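Methyl-accepting chemotaxis protein (Vibrio parahaemolyticus, PDB 4EXO) is a chemoreceptor whose periplasmic PAS-like domain binds pyruvate in the crystal and probably senses small carboxylates to steer swimming. Local coordinates at residues Glu55-Phe60 and Lys115-Ala120; Phe61-Gln66 and Lys81-Leu86; Val92-Gly97 and Leu109-His114. All blocks are in the same frame, centred on the assembly; numbering follows the deposited sequence.

Contact 1: residues Glu55-Phe60 and Lys115-Ala120; sequences ESDGYF and KPTINA. With PYR (pyruvic acid), chain B.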
loop_
_atom_site.group_PDB
_atom_site.type_symbol
_atom_site.label_atom_id
_atom_site.label_comp_id
_atom_site.label_asym_id
_atom_site.label_seq_id
_atom_site.Cartn_x
_atom_site.Cartn_y
_atom_site.Cartn_z
ATOM N N GLU A 55 -2.554 -8.266 1.305
ATOM C CA GLU A 55 -2.660 -9.621 1.856
ATOM C C GLU A 55 -3.213 -10.468 0.705
ATOM O O GLU A 55 -3.542 -9.951 -0.371
ATOM C CB GLU A 55 -3.569 -9.685 3.092
ATOM C CG GLU A 55 -5.004 -9.160 2.840
ATOM C CD GLU A 55 -5.891 -9.239 4.089
ATOM O OE1 GLU A 55 -6.215 -10.368 4.517
ATOM O OE2 GLU A 55 -6.265 -8.177 4.631
ATOM N N SER A 56 -3.290 -11.776 0.902
ATOM C CA SER A 56 -3.770 -12.655 -0.166
ATOM C C SER A 56 -5.135 -12.234 -0.719
ATOM O O SER A 56 -5.376 -12.306 -1.956
ATOM C CB SER A 56 -3.808 -14.111 0.309
ATOM O OG SER A 56 -2.473 -14.607 0.363
ATOM N N ASP A 57 -5.990 -11.711 0.164
ATOM C CA ASP A 57 -7.343 -11.297 -0.250
ATOM C C ASP A 57 -7.440 -9.794 -0.537
ATOM O O ASP A 57 -8.531 -9.274 -0.670
ATOM C CB ASP A 57 -8.333 -11.642 0.858
ATOM C CG ASP A 57 -8.557 -13.152 0.980
ATOM O OD1 ASP A 57 -8.700 -13.808 -0.066
ATOM O OD2 ASP A 57 -8.599 -13.667 2.113
ATOM N N GLY A 58 -6.300 -9.121 -0.592
ATOM C CA GLY A 58 -6.256 -7.655 -0.630
ATOM C C GLY A 58 -5.706 -7.186 -1.959
ATOM O O GLY A 58 -4.488 -7.156 -2.139
ATOM N N TYR A 59 -6.594 -6.796 -2.891
ATOM C CA TYR A 59 -6.210 -6.536 -4.285
ATOM C C TYR A 59 -7.074 -5.433 -4.895
ATOM O O TYR A 59 -8.096 -5.035 -4.299
ATOM C CB TYR A 59 -6.409 -7.834 -5.132
ATOM C CG TYR A 59 -7.878 -8.271 -5.192
ATOM C CD1 TYR A 59 -8.727 -7.787 -6.191
ATOM C CD2 TYR A 59 -8.417 -9.128 -4.213
ATOM C CE1 TYR A 59 -10.094 -8.172 -6.259
ATOM C CE2 TYR A 59 -9.784 -9.542 -4.247
ATOM C CZ TYR A 59 -10.610 -9.047 -5.292
ATOM O OH TYR A 59 -11.932 -9.425 -5.340
ATOM N N PHE A 60 -6.664 -4.954 -6.079
ATOM C CA PHE A 60 -7.405 -3.917 -6.805
ATOM C C PHE A 60 -8.239 -4.429 -7.978
ATOM O O PHE A 60 -7.876 -5.433 -8.646
ATOM C CB PHE A 60 -6.441 -2.876 -7.374
ATOM C CG PHE A 60 -5.802 -2.021 -6.340
ATOM C CD1 PHE A 60 -6.498 -0.952 -5.773
ATOM C CD2 PHE A 60 -4.493 -2.273 -5.940
ATOM C CE1 PHE A 60 -5.910 -0.131 -4.811
ATOM C CE2 PHE A 60 -3.864 -1.455 -4.961
ATOM C CZ PHE A 60 -4.578 -0.385 -4.380
ATOM N N LYS A 115 -13.891 -14.496 -2.660
ATOM C CA LYS A 115 -12.786 -14.243 -1.747
ATOM C C LYS A 115 -11.628 -15.216 -2.115
ATOM O O LYS A 115 -11.798 -16.436 -2.007
ATOM C CB LYS A 115 -13.256 -14.523 -0.314
ATOM C CG LYS A 115 -12.174 -14.344 0.752
ATOM C CD LYS A 115 -12.768 -14.527 2.164
ATOM C CE LYS A 115 -11.695 -14.366 3.229
ATOM N NZ LYS A 115 -12.231 -14.514 4.634
ATOM N N PRO A 116 -10.477 -14.685 -2.577
ATOM C CA PRO A 116 -9.406 -15.560 -3.090
ATOM C C PRO A 116 -9.041 -16.717 -2.176
ATOM O O PRO A 116 -8.916 -17.859 -2.666
ATOM C CB PRO A 116 -8.229 -14.598 -3.292
ATOM C CG PRO A 116 -8.953 -13.290 -3.769
ATOM C CD PRO A 116 -10.214 -13.250 -2.855
ATOM N N THR A 117 -8.876 -16.474 -0.880
ATOM C CA THR A 117 -8.323 -17.525 -0.013
ATOM C C THR A 117 -9.265 -18.723 0.221
ATOM O O THR A 117 -8.833 -19.723 0.808
ATOM C CB THR A 117 -7.833 -16.979 1.360
ATOM O OG1 THR A 117 -8.898 -16.286 2.030
ATOM C CG2 THR A 117 -6.602 -16.045 1.196
ATOM N N ILE A 118 -10.540 -18.617 -0.175
ATOM C CA ILE A 118 -11.491 -19.751 -0.065
ATOM C C ILE A 118 -12.183 -20.067 -1.387
ATOM O O ILE A 118 -13.017 -20.984 -1.465
ATOM C CB ILE A 118 -12.585 -19.530 1.040
ATOM C CG1 ILE A 118 -13.436 -18.268 0.738
ATOM C CG2 ILE A 118 -11.930 -19.461 2.426
ATOM C CD1 ILE A 118 -14.677 -18.060 1.726
ATOM N N ASN A 119 -11.837 -19.316 -2.432
ATOM C CA ASN A 119 -12.472 -19.483 -3.734
ATOM C C ASN A 119 -14.003 -19.645 -3.641
ATOM O O ASN A 119 -14.581 -20.600 -4.210
ATOM C CB ASN A 119 -11.845 -20.683 -4.527
ATOM C CG ASN A 119 -12.289 -20.711 -5.983
ATOM O OD1 ASN A 119 -12.639 -19.662 -6.560
ATOM N ND2 ASN A 119 -12.284 -21.896 -6.596
ATOM N N ALA A 120 -14.669 -18.728 -2.918
ATOM C CA ALA A 120 -16.121 -18.785 -2.760
ATOM C C ALA A 120 -16.584 -17.380 -2.373
ATOM O O ALA A 120 -15.781 -16.580 -1.942
ATOM C CB ALA A 120 -16.488 -19.800 -1.616
HETATM C C PYR B . -14.304 -7.063 -6.625
HETATM O O PYR B . -14.646 -6.939 -5.360
HETATM O OXT PYR B . -13.283 -7.840 -6.933
HETATM C CA PYR B . -15.016 -6.392 -7.645
HETATM O O3 PYR B . -14.611 -6.572 -8.847
HETATM C CB PYR B . -16.235 -5.509 -7.405
#

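Contact 2: residues Phe61-Gln66 and Lys81-Leu86; sequences FAYDSQ and KNLYDL. With PYR (pyruvic acid), chain B.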
loop_
_atom_site.group_PDB
_atom_site.type_symbol
_atom_site.label_atom_id
_atom_site.label_comp_id
_atom_site.label_asym_id
_atom_site.label_seq_id
_atom_site.Cartn_x
_atom_site.Cartn_y
_atom_site.Cartn_z
ATOM N N PHE A 61 -9.328 -3.697 -8.239
ATOM C CA PHE A 61 -10.132 -3.851 -9.436
ATOM C C PHE A 61 -10.449 -2.429 -9.942
ATOM O O PHE A 61 -10.356 -1.455 -9.178
ATOM C CB PHE A 61 -11.443 -4.632 -9.120
ATOM C CG PHE A 61 -12.229 -4.034 -7.982
ATOM C CD1 PHE A 61 -13.044 -2.899 -8.204
ATOM C CD2 PHE A 61 -12.173 -4.570 -6.694
ATOM C CE1 PHE A 61 -13.773 -2.336 -7.142
ATOM C CE2 PHE A 61 -12.888 -3.994 -5.622
ATOM C CZ PHE A 61 -13.700 -2.878 -5.854
ATOM N N ALA A 62 -10.841 -2.305 -11.206
ATOM C CA ALA A 62 -11.390 -1.012 -11.662
ATOM C C ALA A 62 -12.458 -1.204 -12.706
ATOM O O ALA A 62 -12.403 -2.188 -13.474
ATOM C CB ALA A 62 -10.263 -0.070 -12.175
ATOM N N TYR A 63 -13.444 -0.295 -12.714
ATOM C CA TYR A 63 -14.535 -0.309 -13.706
ATOM C C TYR A 63 -14.665 1.093 -14.274
ATOM O O TYR A 63 -14.376 2.050 -13.560
ATOM C CB TYR A 63 -15.879 -0.700 -13.044
ATOM C CG TYR A 63 -15.878 -2.141 -12.548
ATOM C CD1 TYR A 63 -16.404 -3.183 -13.339
ATOM C CD2 TYR A 63 -15.319 -2.457 -11.309
ATOM C CE1 TYR A 63 -16.372 -4.508 -12.885
ATOM C CE2 TYR A 63 -15.316 -3.801 -10.826
ATOM C CZ TYR A 63 -15.817 -4.806 -11.650
ATOM O OH TYR A 63 -15.796 -6.107 -11.205
ATOM N N ASP A 64 -15.098 1.223 -15.532
ATOM C CA ASP A 64 -15.424 2.558 -16.039
ATOM C C ASP A 64 -16.834 2.956 -15.615
ATOM O O ASP A 64 -17.519 2.188 -14.953
ATOM C CB ASP A 64 -15.124 2.722 -17.549
ATOM C CG ASP A 64 -16.103 1.965 -18.448
ATOM O OD1 ASP A 64 -17.161 1.532 -17.956
ATOM O OD2 ASP A 64 -15.795 1.817 -19.669
ATOM N N SER A 65 -17.273 4.161 -15.973
ATOM C CA SER A 65 -18.581 4.664 -15.511
ATOM C C SER A 65 -19.773 3.915 -16.107
ATOM O O SER A 65 -20.884 3.977 -15.542
ATOM C CB SER A 65 -18.734 6.187 -15.762
ATOM O OG SER A 65 -17.839 6.882 -14.925
ATOM N N GLN A 66 -19.545 3.186 -17.203
ATOM C CA GLN A 66 -20.599 2.317 -17.777
ATOM C C GLN A 66 -20.638 0.911 -17.156
ATOM O O GLN A 66 -21.468 0.092 -17.522
ATOM C CB GLN A 66 -20.454 2.210 -19.320
ATOM C CG GLN A 66 -20.228 3.578 -20.066
ATOM C CD GLN A 66 -21.054 4.718 -19.499
ATOM O OE1 GLN A 66 -22.299 4.702 -19.559
ATOM N NE2 GLN A 66 -20.369 5.725 -18.945
ATOM N N LYS A 81 -15.579 -6.863 -19.888
ATOM C CA LYS A 81 -17.000 -7.231 -19.720
ATOM C C LYS A 81 -17.805 -6.120 -19.031
ATOM O O LYS A 81 -17.322 -5.507 -18.083
ATOM C CB LYS A 81 -17.194 -8.526 -18.935
ATOM C CG LYS A 81 -16.472 -9.738 -19.591
ATOM C CD LYS A 81 -16.825 -11.054 -18.897
ATOM C CE LYS A 81 -16.205 -12.282 -19.628
ATOM N NZ LYS A 81 -16.563 -12.264 -21.081
ATOM N N ASN A 82 -19.039 -5.909 -19.497
ATOM C CA ASN A 82 -19.951 -4.965 -18.841
ATOM C C ASN A 82 -20.705 -5.625 -17.685
ATOM O O ASN A 82 -21.568 -6.491 -17.889
ATOM C CB ASN A 82 -20.928 -4.407 -19.883
ATOM C CG ASN A 82 -21.776 -3.291 -19.352
ATOM O OD1 ASN A 82 -22.254 -3.332 -18.209
ATOM N ND2 ASN A 82 -22.006 -2.292 -20.200
ATOM N N LEU A 83 -20.371 -5.227 -16.468
ATOM C CA LEU A 83 -20.977 -5.816 -15.257
ATOM C C LEU A 83 -21.857 -4.823 -14.515
ATOM O O LEU A 83 -22.148 -5.001 -13.324
ATOM C CB LEU A 83 -19.899 -6.374 -14.297
ATOM C CG LEU A 83 -18.956 -7.447 -14.875
ATOM C CD1 LEU A 83 -18.005 -7.984 -13.732
ATOM C CD2 LEU A 83 -19.681 -8.579 -15.533
ATOM N N TYR A 84 -22.322 -3.808 -15.236
ATOM C CA TYR A 84 -23.202 -2.779 -14.643
ATOM C C TYR A 84 -24.448 -3.360 -13.949
ATOM O O TYR A 84 -24.828 -2.916 -12.849
ATOM C CB TYR A 84 -23.601 -1.724 -15.678
ATOM C CG TYR A 84 -24.188 -0.511 -14.981
ATOM C CD1 TYR A 84 -23.356 0.452 -14.412
ATOM C CD2 TYR A 84 -25.570 -0.381 -14.824
ATOM C CE1 TYR A 84 -23.897 1.574 -13.733
ATOM C CE2 TYR A 84 -26.132 0.729 -14.121
ATOM C CZ TYR A 84 -25.279 1.691 -13.594
ATOM O OH TYR A 84 -25.809 2.765 -12.921
ATOM N N ASP A 85 -25.069 -4.362 -14.577
ATOM C CA ASP A 85 -26.271 -5.003 -14.022
ATOM C C ASP A 85 -25.991 -6.110 -13.017
ATOM O O ASP A 85 -26.928 -6.738 -12.512
ATOM C CB ASP A 85 -27.143 -5.606 -15.140
ATOM C CG ASP A 85 -27.578 -4.585 -16.165
ATOM O OD1 ASP A 85 -27.805 -3.411 -15.782
ATOM O OD2 ASP A 85 -27.702 -4.967 -17.359
ATOM N N LEU A 86 -24.715 -6.379 -12.727
ATOM C CA LEU A 86 -24.383 -7.490 -11.820
ATOM C C LEU A 86 -24.927 -7.335 -10.381
ATOM O O LEU A 86 -24.709 -6.301 -9.735
ATOM C CB LEU A 86 -22.857 -7.729 -11.794
ATOM C CG LEU A 86 -22.291 -8.862 -10.924
ATOM C CD1 LEU A 86 -20.936 -9.287 -11.459
ATOM C CD2 LEU A 86 -22.136 -8.430 -9.441
HETATM C C PYR B . -14.304 -7.063 -6.625
HETATM O O PYR B . -14.646 -6.939 -5.360
HETATM O OXT PYR B . -13.283 -7.840 -6.933
HETATM C CA PYR B . -15.016 -6.392 -7.645
HETATM O O3 PYR B . -14.611 -6.572 -8.847
HETATM C CB PYR B . -16.235 -5.509 -7.405
HETATM O O HOH W 1 -23.656 0.066 -19.005
#

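Contact 3: residues Val92-Gly97 and Leu109-His114; sequences VAVIAG and LYFSWH. With PYR (pyruvic acid), chain B.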
loop_
_atom_site.group_PDB
_atom_site.type_symbol
_atom_site.label_atom_id
_atom_site.label_comp_id
_atom_site.label_asym_id
_atom_site.label_seq_id
_atom_site.Cartn_x
_atom_site.Cartn_y
_atom_site.Cartn_z
ATOM N N VAL A 92 -27.462 -7.014 -4.130
ATOM C CA VAL A 92 -26.755 -5.711 -4.144
ATOM C C VAL A 92 -26.207 -5.470 -5.563
ATOM O O VAL A 92 -25.494 -6.331 -6.095
ATOM C CB VAL A 92 -25.585 -5.621 -3.117
ATOM C CG1 VAL A 92 -24.770 -4.245 -3.325
ATOM C CG2 VAL A 92 -26.085 -5.693 -1.689
ATOM N N ALA A 93 -26.546 -4.327 -6.185
ATOM C CA ALA A 93 -25.988 -3.982 -7.485
ATOM C C ALA A 93 -24.585 -3.453 -7.248
ATOM O O ALA A 93 -24.359 -2.257 -6.975
ATOM C CB ALA A 93 -26.866 -2.955 -8.243
ATOM N N VAL A 94 -23.632 -4.379 -7.291
ATOM C CA VAL A 94 -22.275 -4.098 -6.825
ATOM C C VAL A 94 -21.547 -3.012 -7.643
ATOM O O VAL A 94 -20.966 -2.087 -7.063
ATOM C CB VAL A 94 -21.402 -5.426 -6.818
ATOM C CG1 VAL A 94 -19.932 -5.137 -6.355
ATOM C CG2 VAL A 94 -22.063 -6.478 -5.908
ATOM N N ILE A 95 -21.539 -3.169 -8.970
ATOM C CA ILE A 95 -20.746 -2.283 -9.842
ATOM C C ILE A 95 -21.383 -0.881 -9.861
ATOM O O ILE A 95 -20.688 0.160 -9.720
ATOM C CB ILE A 95 -20.529 -2.890 -11.270
ATOM C CG1 ILE A 95 -19.378 -3.909 -11.264
ATOM C CG2 ILE A 95 -19.961 -1.847 -12.240
ATOM C CD1 ILE A 95 -19.480 -4.982 -10.294
ATOM N N ALA A 96 -22.692 -0.842 -10.017
ATOM C CA ALA A 96 -23.377 0.456 -10.019
ATOM C C ALA A 96 -23.183 1.140 -8.659
ATOM O O ALA A 96 -22.990 2.362 -8.584
ATOM C CB ALA A 96 -24.855 0.286 -10.306
ATOM N N GLY A 97 -23.241 0.338 -7.592
ATOM C CA GLY A 97 -23.082 0.865 -6.236
ATOM C C GLY A 97 -21.696 1.449 -6.005
ATOM O O GLY A 97 -21.568 2.486 -5.354
ATOM N N LEU A 109 -18.936 0.565 0.048
ATOM C CA LEU A 109 -20.109 -0.244 -0.275
ATOM C C LEU A 109 -19.937 -1.631 0.339
ATOM O O LEU A 109 -18.872 -2.249 0.158
ATOM C CB LEU A 109 -20.281 -0.394 -1.789
ATOM C CG LEU A 109 -21.587 -1.084 -2.224
ATOM C CD1 LEU A 109 -22.858 -0.160 -1.992
ATOM C CD2 LEU A 109 -21.519 -1.586 -3.704
ATOM N N TYR A 110 -20.980 -2.128 1.031
ATOM C CA TYR A 110 -20.974 -3.532 1.509
ATOM C C TYR A 110 -21.584 -4.419 0.407
ATOM O O TYR A 110 -22.616 -4.074 -0.183
ATOM C CB TYR A 110 -21.822 -3.701 2.782
ATOM C CG TYR A 110 -21.225 -3.158 4.040
ATOM C CD1 TYR A 110 -20.349 -3.938 4.807
ATOM C CD2 TYR A 110 -21.522 -1.854 4.482
ATOM C CE1 TYR A 110 -19.791 -3.446 5.990
ATOM C CE2 TYR A 110 -20.971 -1.357 5.665
ATOM C CZ TYR A 110 -20.110 -2.174 6.410
ATOM O OH TYR A 110 -19.545 -1.728 7.573
ATOM N N PHE A 111 -20.955 -5.567 0.123
ATOM C CA PHE A 111 -21.460 -6.519 -0.869
ATOM C C PHE A 111 -20.688 -7.816 -0.661
ATOM O O PHE A 111 -19.738 -7.838 0.097
ATOM C CB PHE A 111 -21.256 -6.020 -2.316
ATOM C CG PHE A 111 -19.811 -5.710 -2.688
ATOM C CD1 PHE A 111 -19.038 -6.661 -3.379
ATOM C CD2 PHE A 111 -19.239 -4.444 -2.397
ATOM C CE1 PHE A 111 -17.694 -6.362 -3.776
ATOM C CE2 PHE A 111 -17.916 -4.143 -2.754
ATOM C CZ PHE A 111 -17.124 -5.102 -3.445
ATOM N N SER A 112 -21.126 -8.885 -1.323
ATOM C CA SER A 112 -20.403 -10.169 -1.315
ATOM C C SER A 112 -19.731 -10.351 -2.662
ATOM O O SER A 112 -20.253 -9.917 -3.691
ATOM C CB SER A 112 -21.350 -11.335 -1.052
ATOM O OG SER A 112 -21.771 -11.305 0.299
ATOM N N TRP A 113 -18.555 -10.973 -2.632
ATOM C CA TRP A 113 -17.756 -11.203 -3.814
ATOM C C TRP A 113 -16.872 -12.432 -3.555
ATOM O O TRP A 113 -16.597 -12.811 -2.391
ATOM C CB TRP A 113 -16.878 -9.972 -4.127
ATOM C CG TRP A 113 -16.368 -9.975 -5.542
ATOM C CD1 TRP A 113 -15.183 -10.528 -5.995
ATOM C CD2 TRP A 113 -17.020 -9.421 -6.695
ATOM N NE1 TRP A 113 -15.080 -10.352 -7.357
ATOM C CE2 TRP A 113 -16.176 -9.655 -7.807
ATOM C CE3 TRP A 113 -18.240 -8.726 -6.888
ATOM C CZ2 TRP A 113 -16.510 -9.256 -9.110
ATOM C CZ3 TRP A 113 -18.566 -8.316 -8.194
ATOM C CH2 TRP A 113 -17.698 -8.567 -9.281
ATOM N N HIS A 114 -16.402 -13.034 -4.640
ATOM C CA HIS A 114 -15.372 -14.076 -4.550
ATOM C C HIS A 114 -14.258 -13.620 -3.587
ATOM O O HIS A 114 -13.741 -12.507 -3.687
ATOM C CB HIS A 114 -14.792 -14.307 -5.939
ATOM C CG HIS A 114 -13.577 -15.195 -5.964
ATOM N ND1 HIS A 114 -12.292 -14.696 -5.966
ATOM C CD2 HIS A 114 -13.462 -16.539 -6.075
ATOM C CE1 HIS A 114 -11.432 -15.698 -6.052
ATOM N NE2 HIS A 114 -12.120 -16.829 -6.139
HETATM C C PYR B . -14.304 -7.063 -6.625
HETATM O O PYR B . -14.646 -6.939 -5.360
HETATM O OXT PYR B . -13.283 -7.840 -6.933
HETATM C CA PYR B . -15.016 -6.392 -7.645
HETATM O O3 PYR B . -14.611 -6.572 -8.847
HETATM C CB PYR B . -16.235 -5.509 -7.405
#

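Contact 1: residues Glu55-Phe60 and Lys115-Ala120
Asp57 and Thr117 tie together two loops beside the pyruvate pocket of this single Cache (PAS-like) domain: the lead-in to strand 61-63 and the turn joining strands 108-115 and 120-131. The carboxylate of Asp57 grips one residue with both oxygens. OD1 accepts the backbone N of Thr117 at 2.8 Å, and OD2 accepts Thr117 OG1 at 2.6 Å; each oxygen uses its syn lone pair, the one facing its twin. The hydroxyl reaches OD2 because OG1 stands between the backbone N and the carbonyl carbon (chi1 56°), on the same side as the N-H. Threonine suits the place further because its methyl CG2 packs on Ser56 CB at 3.5 Å. Pro116 has no N-H to offer, and its CD instead lies 3.2 Å from Asp57 OD1. The extended chain of Lys115 runs past the carboxylate, with CE 3.4 Å from Asp57 OD2, but its ammonium forms a salt bridge with Asp145.

On the pocket side, Pro116 CG sits obliquely 3.9 Å from Tyr59 CE2. Pyruvate OXT lies at the ring's edge, in its plane, where Tyr59 OH donates to it at 2.6 Å. Tyr143 OH is hydrogen-bonded to the same phenol. The short bonds around the Asp57 carboxylate, together with the nearby lysine, probably favour its charged form, while the phenol of Tyr59, presumably neutral, would meet the ligand's carboxylate with a hydrogen bond rather than a charge.

Contact 2: residues Phe61-Gln66 and Lys81-Leu86
Tyr63 and Leu83 meet at the rim of the phenol: the methyl CD1 of Leu83 lies near the ring plane, 3.8 Å from Tyr63 OH. The same hydroxyl donates to the keto oxygen O3 of pyruvate at 2.7 Å, again close to the ring plane. The two partners flank the hydroxyl, Leu83 CD1 on the CE1 side of the ring and O3 on the CE2 side. Tyrosine fits because its flat ring spans from the strand to the ligand and ends in a donor. Two residues earlier, Phe61 lays a ring face on pyruvate, its CD2 3.3 Å from the carboxylate carbon C; the ligand's CA stands 3.5 Å above the ring plane, offset toward the rim.

Farther out, where the strand has given way to a turn, the contact becomes polar and exposed. Gln66 O lies 3.4 Å from Tyr84 CB. Asn82 OD1 and Gln66 O are both acceptors, and a water links the two residues instead, donating to Gln66 O at 2.6 Å and accepting from Asn82 ND2 at 3.1 Å. Asn82 OD1 itself takes the backbone N-H of Tyr84 in a nearly straight bond (3.0 Å, 159°). This Asx turn suits asparagine, whose amide accepts with one end and donates with the other, and it leads into a type I turn from Leu83 to Leu86. Behind these residues, Tyr84 packs on Ala96 and Ile99 of helix 94-104, while Ser65 OG is hydrogen-bonded to Asp135 and Gln103. An antiparallel sheet whose strand residues read the ligand, overlaid by a loop that leads to a short helix, is the pocket plan of PAS-like Cache sensor domains.

Contact 3: residues Val92-Gly97 and Leu109-His114
Val94 presses its methyl CG1 onto one face of the Phe111 ring, a CH-pi contact 3.6 Å from the centroid and 17° off the ring normal. CG1 is anti to the backbone N (chi1 179°), and the same methyl also comes within 3.9 Å of Trp113 CZ3, with Ile95 CD1 beside it, both oblique to the indole. A branched residue suits this spot at the helix start, since CG2 can fill in against Phe111 CB. Close packing continues at Leu109, whose CD2 touches both Val94 O (3.4 Å) and Gly97 C (3.8 Å); glycine fits there because it has no side chain to meet that methyl.

Here the first turn of helix 94-104 lies against strand 108-115, an outermost strand of the chain's antiparallel sheet, and the two form one side of the Cache-domain pocket. Trp113 spreads an indole face over pyruvate, whose carbon C lies 3.3 Å above the ring plane; a broad indole suits the planar ligand nearly parallel to it. Phe111 instead offers its edge, CE1 standing 3.5 Å from the carboxylate oxygen O.

Toward solvent the fit slackens. Val92 CG1 lies 3.8 Å from Tyr110 O but 4.2 Å from Leu109 CD2, and the exposed Tyr110 points away from the helix. Asp88 bridges this side, its carboxylate accepting the backbone N-H groups of Val92 and Ser112.

How the contacts relate
All three contacts lie in the one Cache domain and surround the same pyruvate. Contacts 2 and 3 come one after the other along the chain, both within the long span that contact 1 closes. Centres of contacts 1 and 2 are about 20 Å apart, those of 1 and 3 about 15 Å, and those of 2 and 3 about 11 Å. The first two are continuous through Phe60 and Phe61; the last two meet where Val94 N is hydrogen-bonded to Leu86 O. Contacts 2 and 3 share the antiparallel sheet, and the Phe61 and Trp113 rings sandwich the ligand from opposite sides. Ligand binding could therefore be felt at several places in the fold.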